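Local coordinates for protein lectin 2 (Agrocybe aegerita, PDB 4TQJ) that recognises non-reducing terminal N-acetylglucosamine on sugar chains, as a fungal lectin built as a beta-propeller of FG-GAP-like repeats, at residues R171-L185 against V188-G202. The protein carries 1 engineered substitution. Sequence-based numbering, arbitrary orientation.
Sequences RHLRFLADVTGNGHL and VGFGDKHVFISRNNG
Asp192 OD1 accepts two hydrogen bonds from opposite faces of its carboxylate plane: His172 NE2 at 2.7 Å, nearly straight and in the imidazole plane, and Arg171 NH2 at 2.8 Å in a salt bridge. The bend of the Arg171 chain at chi3 (56°) turns the guanidinium back to the acid, while Arg171 CB lies over one face of the His172 ring. Beyond this polar end, antiparallel strands 173-177 and 186-190 pair through hydrogen-bonded Leu173-Phe190 and Phe175-Val188, with Arg174-Gly189 the non-hydrogen-bonded pair between them. On the sheet face carrying Phe175 and Val188, Leu173 CB meets Phe190 CD2 at 3.8 Å, and Phe190 CE2 meets Phe175 CD1 at 4.0 Å, the ring planes 59° apart. Val179 CG2 faces Ile197 CG2 tip to tip at 3.6 Å, and Thr180 CG2 rests over the centre of the Arg199 guanidinium. Between the loops after strands 173-177 and 195-198, Asn182 ND2 donates to Asn200 O at 2.9 Å, and Asn200 ND2 to Leu185 O and Ile123 O; each OD1 closes an Asx turn, onto His184 N and Gly202 N. Gly202 CA makes a CH-pi contact over one face of the His184 ring. This hairpin belongs to one propeller blade: Leu173, Phe175 and Phe190 pack against strand 230-233, Arg174 and Leu176 against 117-121, and strand 4-5 pairs alongside 173-177.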
ATOM      1  N   ARG A 171     -34.472  16.144   4.459  1.00 13.97           N
ATOM      2  CA  ARG A 171     -35.542  15.178   4.639  1.00 12.81           C
ATOM      3  C   ARG A 171     -35.177  13.727   4.298  1.00 13.23           C
ATOM      4  O   ARG A 171     -35.691  12.796   4.915  1.00 13.93           O
ATOM      5  CB  ARG A 171     -36.767  15.613   3.822  1.00 13.11           C
ATOM      6  CG  ARG A 171     -37.406  16.908   4.326  1.00 20.71           C
ATOM      7  CD  ARG A 171     -38.592  17.370   3.477  1.00 17.02           C
ATOM      8  NE  ARG A 171     -39.631  16.354   3.371  1.00 19.26           N
ATOM      9  CZ  ARG A 171     -40.566  16.126   4.293  1.00 21.28           C
ATOM     10  NH1 ARG A 171     -40.590  16.834   5.414  1.00 20.76           N
ATOM     11  NH2 ARG A 171     -41.468  15.171   4.097  1.00 18.24           N
ATOM     12  N   HIS A 172     -34.278  13.558   3.339  1.00 14.15           N
ATOM     13  CA  HIS A 172     -34.052  12.272   2.675  1.00 13.89           C
ATOM     14  C   HIS A 172     -32.575  11.901   2.626  1.00 12.02           C
ATOM     15  O   HIS A 172     -31.710  12.755   2.820  1.00 14.22           O
ATOM     16  CB  HIS A 172     -34.617  12.342   1.251  1.00 14.11           C
ATOM     17  CG  HIS A 172     -35.996  12.928   1.191  1.00 12.66           C
ATOM     18  ND1 HIS A 172     -36.311  14.013   0.401  1.00 18.84           N
ATOM     19  CD2 HIS A 172     -37.127  12.610   1.863  1.00 15.66           C
ATOM     20  CE1 HIS A 172     -37.584  14.324   0.572  1.00 16.48           C
ATOM     21  NE2 HIS A 172     -38.103  13.488   1.455  1.00 15.49           N
ATOM     22  N   LEU A 173     -32.299  10.627   2.356  1.00 10.35           N
ATOM     23  CA  LEU A 173     -30.937  10.121   2.247  1.00 11.20           C
ATOM     24  C   LEU A 173     -30.751   9.379   0.935  1.00 13.54           C
ATOM     25  O   LEU A 173     -31.621   8.625   0.514  1.00 14.15           O
ATOM     26  CB  LEU A 173     -30.628   9.165   3.398  1.00  9.64           C
ATOM     27  CG  LEU A 173     -30.737   9.778   4.802  1.00 14.35           C
ATOM     28  CD1 LEU A 173     -30.803   8.672   5.837  1.00  9.78           C
ATOM     29  CD2 LEU A 173     -29.557  10.725   5.072  1.00 11.82           C
ATOM     30  N   ARG A 174     -29.607   9.581   0.291  1.00 13.10           N
ATOM     31  CA  ARG A 174     -29.334   8.882  -0.950  1.00 12.25           C
ATOM     32  C   ARG A 174     -27.937   8.291  -0.913  1.00 11.08           C
ATOM     33  O   ARG A 174     -26.958   9.019  -0.826  1.00 11.01           O
ATOM     34  CB  ARG A 174     -29.524   9.818  -2.151  1.00 13.84           C
ATOM     35  CG  ARG A 174     -31.012  10.047  -2.508  1.00 14.90           C
ATOM     36  CD  ARG A 174     -31.206  11.321  -3.333  1.00 12.08           C
ATOM     37  NE  ARG A 174     -30.912  12.502  -2.526  1.00 15.97           N
ATOM     38  CZ  ARG A 174     -30.919  13.756  -2.975  1.00 15.67           C
ATOM     39  NH1 ARG A 174     -31.200  14.021  -4.244  1.00 15.12           N
ATOM     40  NH2 ARG A 174     -30.627  14.747  -2.148  1.00 14.68           N
ATOM     41  N   PHE A 175     -27.870   6.964  -0.973  1.00 13.16           N
ATOM     42  CA  PHE A 175     -26.614   6.234  -0.838  1.00 13.56           C
ATOM     43  C   PHE A 175     -26.411   5.326  -2.049  1.00 11.32           C
ATOM     44  O   PHE A 175     -27.324   5.114  -2.837  1.00 14.57           O
ATOM     45  CB  PHE A 175     -26.625   5.345   0.416  1.00 13.51           C
ATOM     46  CG  PHE A 175     -26.859   6.073   1.719  1.00 11.00           C
ATOM     47  CD1 PHE A 175     -27.367   5.375   2.814  1.00 17.60           C
ATOM     48  CD2 PHE A 175     -26.534   7.409   1.878  1.00 14.16           C
ATOM     49  CE1 PHE A 175     -27.572   5.999   4.031  1.00 13.71           C
ATOM     50  CE2 PHE A 175     -26.734   8.041   3.098  1.00 14.62           C
ATOM     51  CZ  PHE A 175     -27.253   7.328   4.176  1.00 10.55           C
ATOM     52  N   LEU A 176     -25.215   4.767  -2.176  1.00 11.09           N
ATOM     53  CA  LEU A 176     -24.937   3.775  -3.202  1.00 13.55           C
ATOM     54  C   LEU A 176     -24.427   2.536  -2.484  1.00 12.41           C
ATOM     55  O   LEU A 176     -23.571   2.633  -1.627  1.00 12.78           O
ATOM     56  CB  LEU A 176     -23.887   4.283  -4.181  1.00 12.96           C
ATOM     57  CG  LEU A 176     -24.186   5.570  -4.960  1.00 13.91           C
ATOM     58  CD1 LEU A 176     -22.920   6.047  -5.699  1.00  9.58           C
ATOM     59  CD2 LEU A 176     -25.362   5.372  -5.912  1.00 13.17           C
ATOM     60  N   ALA A 177     -24.989   1.379  -2.808  1.00 15.95           N
ATOM     61  CA  ALA A 177     -24.591   0.132  -2.176  1.00 14.97           C
ATOM     62  C   ALA A 177     -25.091  -1.022  -3.015  1.00 17.22           C
ATOM     63  O   ALA A 177     -26.086  -0.898  -3.708  1.00 17.87           O
ATOM     64  CB  ALA A 177     -25.169   0.042  -0.766  1.00 16.72           C
ATOM     65  N   ASP A 178     -24.408  -2.154  -2.945  1.00 17.07           N
ATOM     66  CA  ASP A 178     -24.913  -3.338  -3.613  1.00 20.02           C
ATOM     67  C   ASP A 178     -25.935  -4.018  -2.720  1.00 16.97           C
ATOM     68  O   ASP A 178     -25.572  -4.651  -1.725  1.00 16.98           O
ATOM     69  CB  ASP A 178     -23.781  -4.313  -3.937  1.00 23.13           C
ATOM     70  CG  ASP A 178     -24.256  -5.479  -4.775  1.00 21.24           C
ATOM     71  OD1 ASP A 178     -25.418  -5.442  -5.226  1.00 22.16           O
ATOM     72  OD2 ASP A 178     -23.477  -6.427  -4.979  1.00 25.36           O
ATOM     73  N   VAL A 179     -27.212  -3.859  -3.063  1.00 17.72           N
ATOM     74  CA  VAL A 179     -28.288  -4.533  -2.344  1.00 19.18           C
ATOM     75  C   VAL A 179     -28.865  -5.685  -3.173  1.00 19.70           C
ATOM     76  O   VAL A 179     -29.448  -6.615  -2.619  1.00 18.42           O
ATOM     77  CB  VAL A 179     -29.424  -3.563  -1.963  1.00 18.04           C
ATOM     78  CG1 VAL A 179     -28.905  -2.436  -1.083  1.00 17.48           C
ATOM     79  CG2 VAL A 179     -30.073  -2.983  -3.207  1.00 21.44           C
ATOM     80  N   THR A 180     -28.706  -5.636  -4.496  1.00 21.54           N
ATOM     81  CA  THR A 180     -29.264  -6.693  -5.352  1.00 21.13           C
ATOM     82  C   THR A 180     -28.411  -7.947  -5.350  1.00 23.24           C
ATOM     83  O   THR A 180     -28.886  -9.021  -5.711  1.00 29.14           O
ATOM     84  CB  THR A 180     -29.426  -6.262  -6.816  1.00 22.16           C
ATOM     85  OG1 THR A 180     -28.136  -6.011  -7.386  1.00 23.57           O
ATOM     86  CG2 THR A 180     -30.305  -5.024  -6.932  1.00 22.61           C
ATOM     87  N   GLY A 181     -27.145  -7.808  -4.970  1.00 23.96           N
ATOM     88  CA  GLY A 181     -26.232  -8.936  -4.931  1.00 24.45           C
ATOM     89  C   GLY A 181     -25.514  -9.248  -6.236  1.00 34.10           C
ATOM     90  O   GLY A 181     -25.040 -10.366  -6.422  1.00 33.46           O
ATOM     91  N   ASN A 182     -25.423  -8.276  -7.144  1.00 32.23           N
ATOM     92  CA  ASN A 182     -24.760  -8.522  -8.433  1.00 27.78           C
ATOM     93  C   ASN A 182     -23.379  -7.887  -8.531  1.00 30.51           C
ATOM     94  O   ASN A 182     -22.830  -7.754  -9.624  1.00 25.36           O
ATOM     95  CB  ASN A 182     -25.640  -8.078  -9.612  1.00 29.14           C
ATOM     96  CG  ASN A 182     -25.751  -6.567  -9.724  1.00 25.72           C
ATOM     97  OD1 ASN A 182     -25.362  -5.840  -8.817  1.00 24.68           O
ATOM     98  ND2 ASN A 182     -26.293  -6.091 -10.838  1.00 28.33           N
ATOM     99  N   GLY A 183     -22.823  -7.501  -7.384  1.00 26.10           N
ATOM    100  CA  GLY A 183     -21.491  -6.937  -7.329  1.00 22.12           C
ATOM    101  C   GLY A 183     -21.420  -5.458  -7.670  1.00 24.87           C
ATOM    102  O   GLY A 183     -20.404  -4.810  -7.415  1.00 27.32           O
ATOM    103  N   HIS A 184     -22.492  -4.926  -8.252  1.00 19.85           N
ATOM    104  CA  HIS A 184     -22.530  -3.538  -8.695  1.00 20.70           C
ATOM    105  C   HIS A 184     -23.276  -2.645  -7.705  1.00 23.59           C
ATOM    106  O   HIS A 184     -24.218  -3.087  -7.036  1.00 18.81           O
ATOM    107  CB  HIS A 184     -23.181  -3.439 -10.079  1.00 22.82           C
ATOM    108  CG  HIS A 184     -22.328  -3.968 -11.192  1.00 27.19           C
ATOM    109  ND1 HIS A 184     -21.965  -5.298 -11.286  1.00 28.91           N
ATOM    110  CD2 HIS A 184     -21.762  -3.347 -12.253  1.00 25.83           C
ATOM    111  CE1 HIS A 184     -21.212  -5.470 -12.359  1.00 30.39           C
ATOM    112  NE2 HIS A 184     -21.075  -4.303 -12.963  1.00 28.25           N
ATOM    113  N   LEU A 185     -22.868  -1.381  -7.625  1.00 19.16           N
ATOM    114  CA  LEU A 185     -23.481  -0.439  -6.688  1.00 19.12           C
ATOM    115  C   LEU A 185     -24.870   0.020  -7.125  1.00 17.75           C
ATOM    116  O   LEU A 185     -25.025   0.597  -8.195  1.00 18.34           O
ATOM    117  CB  LEU A 185     -22.587   0.779  -6.513  1.00 18.30           C
ATOM    118  CG  LEU A 185     -21.266   0.538  -5.788  1.00 20.03           C
ATOM    119  CD1 LEU A 185     -20.423   1.796  -5.816  1.00 18.42           C
ATOM    120  CD2 LEU A 185     -21.513   0.084  -4.365  1.00 22.16           C
ATOM    121  N   VAL A 188     -29.745   3.564  -3.293  1.00 15.16           N
ATOM    122  CA  VAL A 188     -30.626   3.367  -2.157  1.00 14.99           C
ATOM    123  C   VAL A 188     -31.088   4.726  -1.665  1.00 14.65           C
ATOM    124  O   VAL A 188     -30.276   5.515  -1.189  1.00 15.01           O
ATOM    125  CB  VAL A 188     -29.900   2.670  -1.007  1.00 12.09           C
ATOM    126  CG1 VAL A 188     -30.843   2.516   0.172  1.00 14.14           C
ATOM    127  CG2 VAL A 188     -29.351   1.316  -1.462  1.00 14.84           C
ATOM    128  N   GLY A 189     -32.387   4.992  -1.761  1.00 13.32           N
ATOM    129  CA  GLY A 189     -32.924   6.276  -1.348  1.00 14.13           C
ATOM    130  C   GLY A 189     -33.980   6.192  -0.256  1.00 14.30           C
ATOM    131  O   GLY A 189     -34.968   5.474  -0.396  1.00 13.81           O
ATOM    132  N   PHE A 190     -33.767   6.929   0.834  1.00 12.04           N
ATOM    133  CA  PHE A 190     -34.735   6.994   1.923  1.00 10.02           C
ATOM    134  C   PHE A 190     -35.620   8.202   1.658  1.00 10.74           C
ATOM    135  O   PHE A 190     -35.231   9.326   1.942  1.00 13.42           O
ATOM    136  CB  PHE A 190     -34.029   7.149   3.277  1.00  8.40           C
ATOM    137  CG  PHE A 190     -33.181   5.967   3.664  1.00 12.03           C
ATOM    138  CD1 PHE A 190     -33.557   5.146   4.730  1.00 11.35           C
ATOM    139  CD2 PHE A 190     -32.012   5.674   2.970  1.00 13.34           C
ATOM    140  CE1 PHE A 190     -32.784   4.069   5.088  1.00 12.48           C
ATOM    141  CE2 PHE A 190     -31.223   4.583   3.321  1.00 11.21           C
ATOM    142  CZ  PHE A 190     -31.612   3.774   4.377  1.00 14.70           C
ATOM    143  N   GLY A 191     -36.791   7.967   1.082  1.00 13.41           N
ATOM    144  CA  GLY A 191     -37.679   9.045   0.676  1.00 13.74           C
ATOM    145  C   GLY A 191     -38.662   9.497   1.746  1.00 15.73           C
ATOM    146  O   GLY A 191     -38.358   9.493   2.946  1.00 15.48           O
ATOM    147  N   ASP A 192     -39.851   9.909   1.319  1.00 13.45           N
ATOM    148  CA  ASP A 192     -40.845  10.365   2.271  1.00 14.49           C
ATOM    149  C   ASP A 192     -41.528   9.179   2.950  1.00 18.02           C
ATOM    150  O   ASP A 192     -41.539   9.087   4.176  1.00 17.82           O
ATOM    151  CB  ASP A 192     -41.869  11.286   1.593  1.00 14.39           C
ATOM    152  CG  ASP A 192     -41.346  12.698   1.396  1.00 18.82           C
ATOM    153  OD1 ASP A 192     -40.638  13.225   2.286  1.00 16.63           O
ATOM    154  OD2 ASP A 192     -41.635  13.291   0.340  1.00 19.31           O
ATOM    155  N   LYS A 193     -42.067   8.261   2.152  1.00 16.77           N
ATOM    156  CA  LYS A 193     -42.813   7.138   2.694  1.00 17.69           C
ATOM    157  C   LYS A 193     -42.187   5.758   2.457  1.00 16.59           C
ATOM    158  O   LYS A 193     -42.702   4.770   2.952  1.00 12.58           O
ATOM    159  CB  LYS A 193     -44.261   7.192   2.188  1.00 23.09           C
ATOM    160  CG  LYS A 193     -44.839   8.617   2.273  1.00 22.84           C
ATOM    161  CD  LYS A 193     -46.284   8.630   2.699  1.00 22.12           C
ATOM    162  CE  LYS A 193     -46.503   7.775   3.927  1.00 21.34           C
ATOM    163  NZ  LYS A 193     -47.018   8.541   5.091  1.00 27.34           N
ATOM    164  N   HIS A 194     -41.063   5.689   1.733  1.00 16.51           N
ATOM    165  CA  HIS A 194     -40.424   4.402   1.472  1.00 16.18           C
ATOM    166  C   HIS A 194     -38.922   4.517   1.252  1.00 14.41           C
ATOM    167  O   HIS A 194     -38.447   5.527   0.758  1.00 12.49           O
ATOM    168  CB  HIS A 194     -40.967   3.745   0.198  1.00 18.63           C
ATOM    169  CG  HIS A 194     -42.453   3.825   0.034  1.00 20.90           C
ATOM    170  ND1 HIS A 194     -43.311   2.918   0.611  1.00 18.02           N
ATOM    171  CD2 HIS A 194     -43.226   4.676  -0.682  1.00 20.55           C
ATOM    172  CE1 HIS A 194     -44.555   3.217   0.276  1.00 22.48           C
ATOM    173  NE2 HIS A 194     -44.530   4.275  -0.515  1.00 22.62           N
ATOM    174  N   VAL A 195     -38.193   3.462   1.595  1.00 14.25           N
ATOM    175  CA  VAL A 195     -36.840   3.288   1.077  1.00 16.08           C
ATOM    176  C   VAL A 195     -37.012   2.735  -0.328  1.00 15.54           C
ATOM    177  O   VAL A 195     -37.749   1.767  -0.525  1.00 15.58           O
ATOM    178  CB  VAL A 195     -36.014   2.300   1.927  1.00 13.55           C
ATOM    179  CG1 VAL A 195     -34.601   2.122   1.338  1.00 13.65           C
ATOM    180  CG2 VAL A 195     -35.941   2.758   3.380  1.00 12.70           C
ATOM    181  N   PHE A 196     -36.370   3.373  -1.305  1.00 12.47           N
ATOM    182  CA  PHE A 196     -36.460   2.959  -2.698  1.00 13.57           C
ATOM    183  C   PHE A 196     -35.108   2.402  -3.116  1.00 15.29           C
ATOM    184  O   PHE A 196     -34.072   2.855  -2.631  1.00 14.58           O
ATOM    185  CB  PHE A 196     -36.762   4.155  -3.628  1.00 15.68           C
ATOM    186  CG  PHE A 196     -38.143   4.755  -3.466  1.00 18.65           C
ATOM    187  CD1 PHE A 196     -39.236   4.212  -4.136  1.00 18.54           C
ATOM    188  CD2 PHE A 196     -38.341   5.878  -2.669  1.00 15.05           C
ATOM    189  CE1 PHE A 196     -40.515   4.768  -4.005  1.00 17.11           C
ATOM    190  CE2 PHE A 196     -39.612   6.439  -2.534  1.00 20.94           C
ATOM    191  CZ  PHE A 196     -40.702   5.882  -3.203  1.00 18.86           C
ATOM    192  N   ILE A 197     -35.117   1.443  -4.028  1.00 13.86           N
ATOM    193  CA  ILE A 197     -33.891   0.965  -4.659  1.00 15.26           C
ATOM    194  C   ILE A 197     -34.007   1.152  -6.166  1.00 20.28           C
ATOM    195  O   ILE A 197     -35.076   0.935  -6.736  1.00 22.57           O
ATOM    196  CB  ILE A 197     -33.664  -0.534  -4.407  1.00 16.93           C
ATOM    197  CG1 ILE A 197     -33.640  -0.848  -2.914  1.00 19.32           C
ATOM    198  CG2 ILE A 197     -32.370  -1.010  -5.090  1.00 24.40           C
ATOM    199  CD1 ILE A 197     -32.481  -0.244  -2.179  1.00 21.41           C
ATOM    200  N   SER A 198     -32.921   1.576  -6.807  1.00 16.47           N
ATOM    201  CA  SER A 198     -32.792   1.456  -8.254  1.00 17.35           C
ATOM    202  C   SER A 198     -31.620   0.553  -8.548  1.00 18.63           C
ATOM    203  O   SER A 198     -30.474   0.901  -8.248  1.00 18.41           O
ATOM    204  CB  SER A 198     -32.551   2.803  -8.918  1.00 17.88           C
ATOM    205  OG  SER A 198     -33.765   3.486  -9.072  1.00 20.20           O
ATOM    206  N   ARG A 199     -31.911  -0.598  -9.139  1.00 16.60           N
ATOM    207  CA  ARG A 199     -30.904  -1.618  -9.371  1.00 20.88           C
ATOM    208  C   ARG A 199     -29.940  -1.159 -10.439  1.00 21.80           C
ATOM    209  O   ARG A 199     -30.349  -0.669 -11.493  1.00 23.74           O
ATOM    210  CB  ARG A 199     -31.557  -2.920  -9.840  1.00 27.31           C
ATOM    211  CG  ARG A 199     -32.870  -3.231  -9.158  1.00 35.44           C
ATOM    212  CD  ARG A 199     -33.628  -4.349  -9.871  1.00 43.41           C
ATOM    213  NE  ARG A 199     -33.067  -5.658  -9.553  1.00 53.99           N
ATOM    214  CZ  ARG A 199     -33.369  -6.347  -8.457  1.00 49.55           C
ATOM    215  NH1 ARG A 199     -34.232  -5.847  -7.576  1.00 42.92           N
ATOM    216  NH2 ARG A 199     -32.807  -7.532  -8.240  1.00 45.97           N
ATOM    217  N   ASN A 200     -28.658  -1.327 -10.160  1.00 18.89           N
ATOM    218  CA  ASN A 200     -27.622  -1.145 -11.156  1.00 23.81           C
ATOM    219  C   ASN A 200     -27.608  -2.373 -12.047  1.00 21.80           C
ATOM    220  O   ASN A 200     -27.350  -3.476 -11.580  1.00 27.12           O
ATOM    221  CB  ASN A 200     -26.276  -0.970 -10.460  1.00 21.00           C
ATOM    222  CG  ASN A 200     -25.149  -0.675 -11.421  1.00 23.38           C
ATOM    223  OD1 ASN A 200     -25.139  -1.139 -12.561  1.00 27.99           O
ATOM    224  ND2 ASN A 200     -24.178   0.081 -10.954  1.00 19.14           N
ATOM    225  N   ASN A 201     -27.912  -2.196 -13.326  1.00 24.42           N
ATOM    226  CA  ASN A 201     -28.016  -3.341 -14.222  1.00 27.65           C
ATOM    227  C   ASN A 201     -26.674  -3.985 -14.545  1.00 30.35           C
ATOM    228  O   ASN A 201     -26.618  -5.172 -14.863  1.00 40.87           O
ATOM    229  CB  ASN A 201     -28.782  -2.974 -15.497  1.00 32.25           C
ATOM    230  CG  ASN A 201     -30.264  -2.802 -15.242  1.00 29.07           C
ATOM    231  OD1 ASN A 201     -30.885  -3.634 -14.579  1.00 34.14           O
ATOM    232  ND2 ASN A 201     -30.833  -1.708 -15.733  1.00 24.34           N
ATOM    233  N   GLY A 202     -25.603  -3.203 -14.440  1.00 34.92           N
ATOM    234  CA  GLY A 202     -24.260  -3.673 -14.748  1.00 33.86           C
ATOM    235  C   GLY A 202     -23.642  -2.917 -15.911  1.00 39.17           C
ATOM    236  O   GLY A 202     -22.413  -2.824 -16.040  1.00 37.31           O
TER
HETATM  237  O   HOH W   1     -36.526   9.988   4.983  1.00 12.16           O
HETATM  238  O   HOH W   2     -40.669  15.634   0.634  1.00 17.90           O
HETATM  239  O   HOH W   3     -26.426  -7.799 -13.176  1.00 33.99           O
HETATM  240  O   HOH W   4     -20.351  -4.745 -15.420  1.00 33.92           O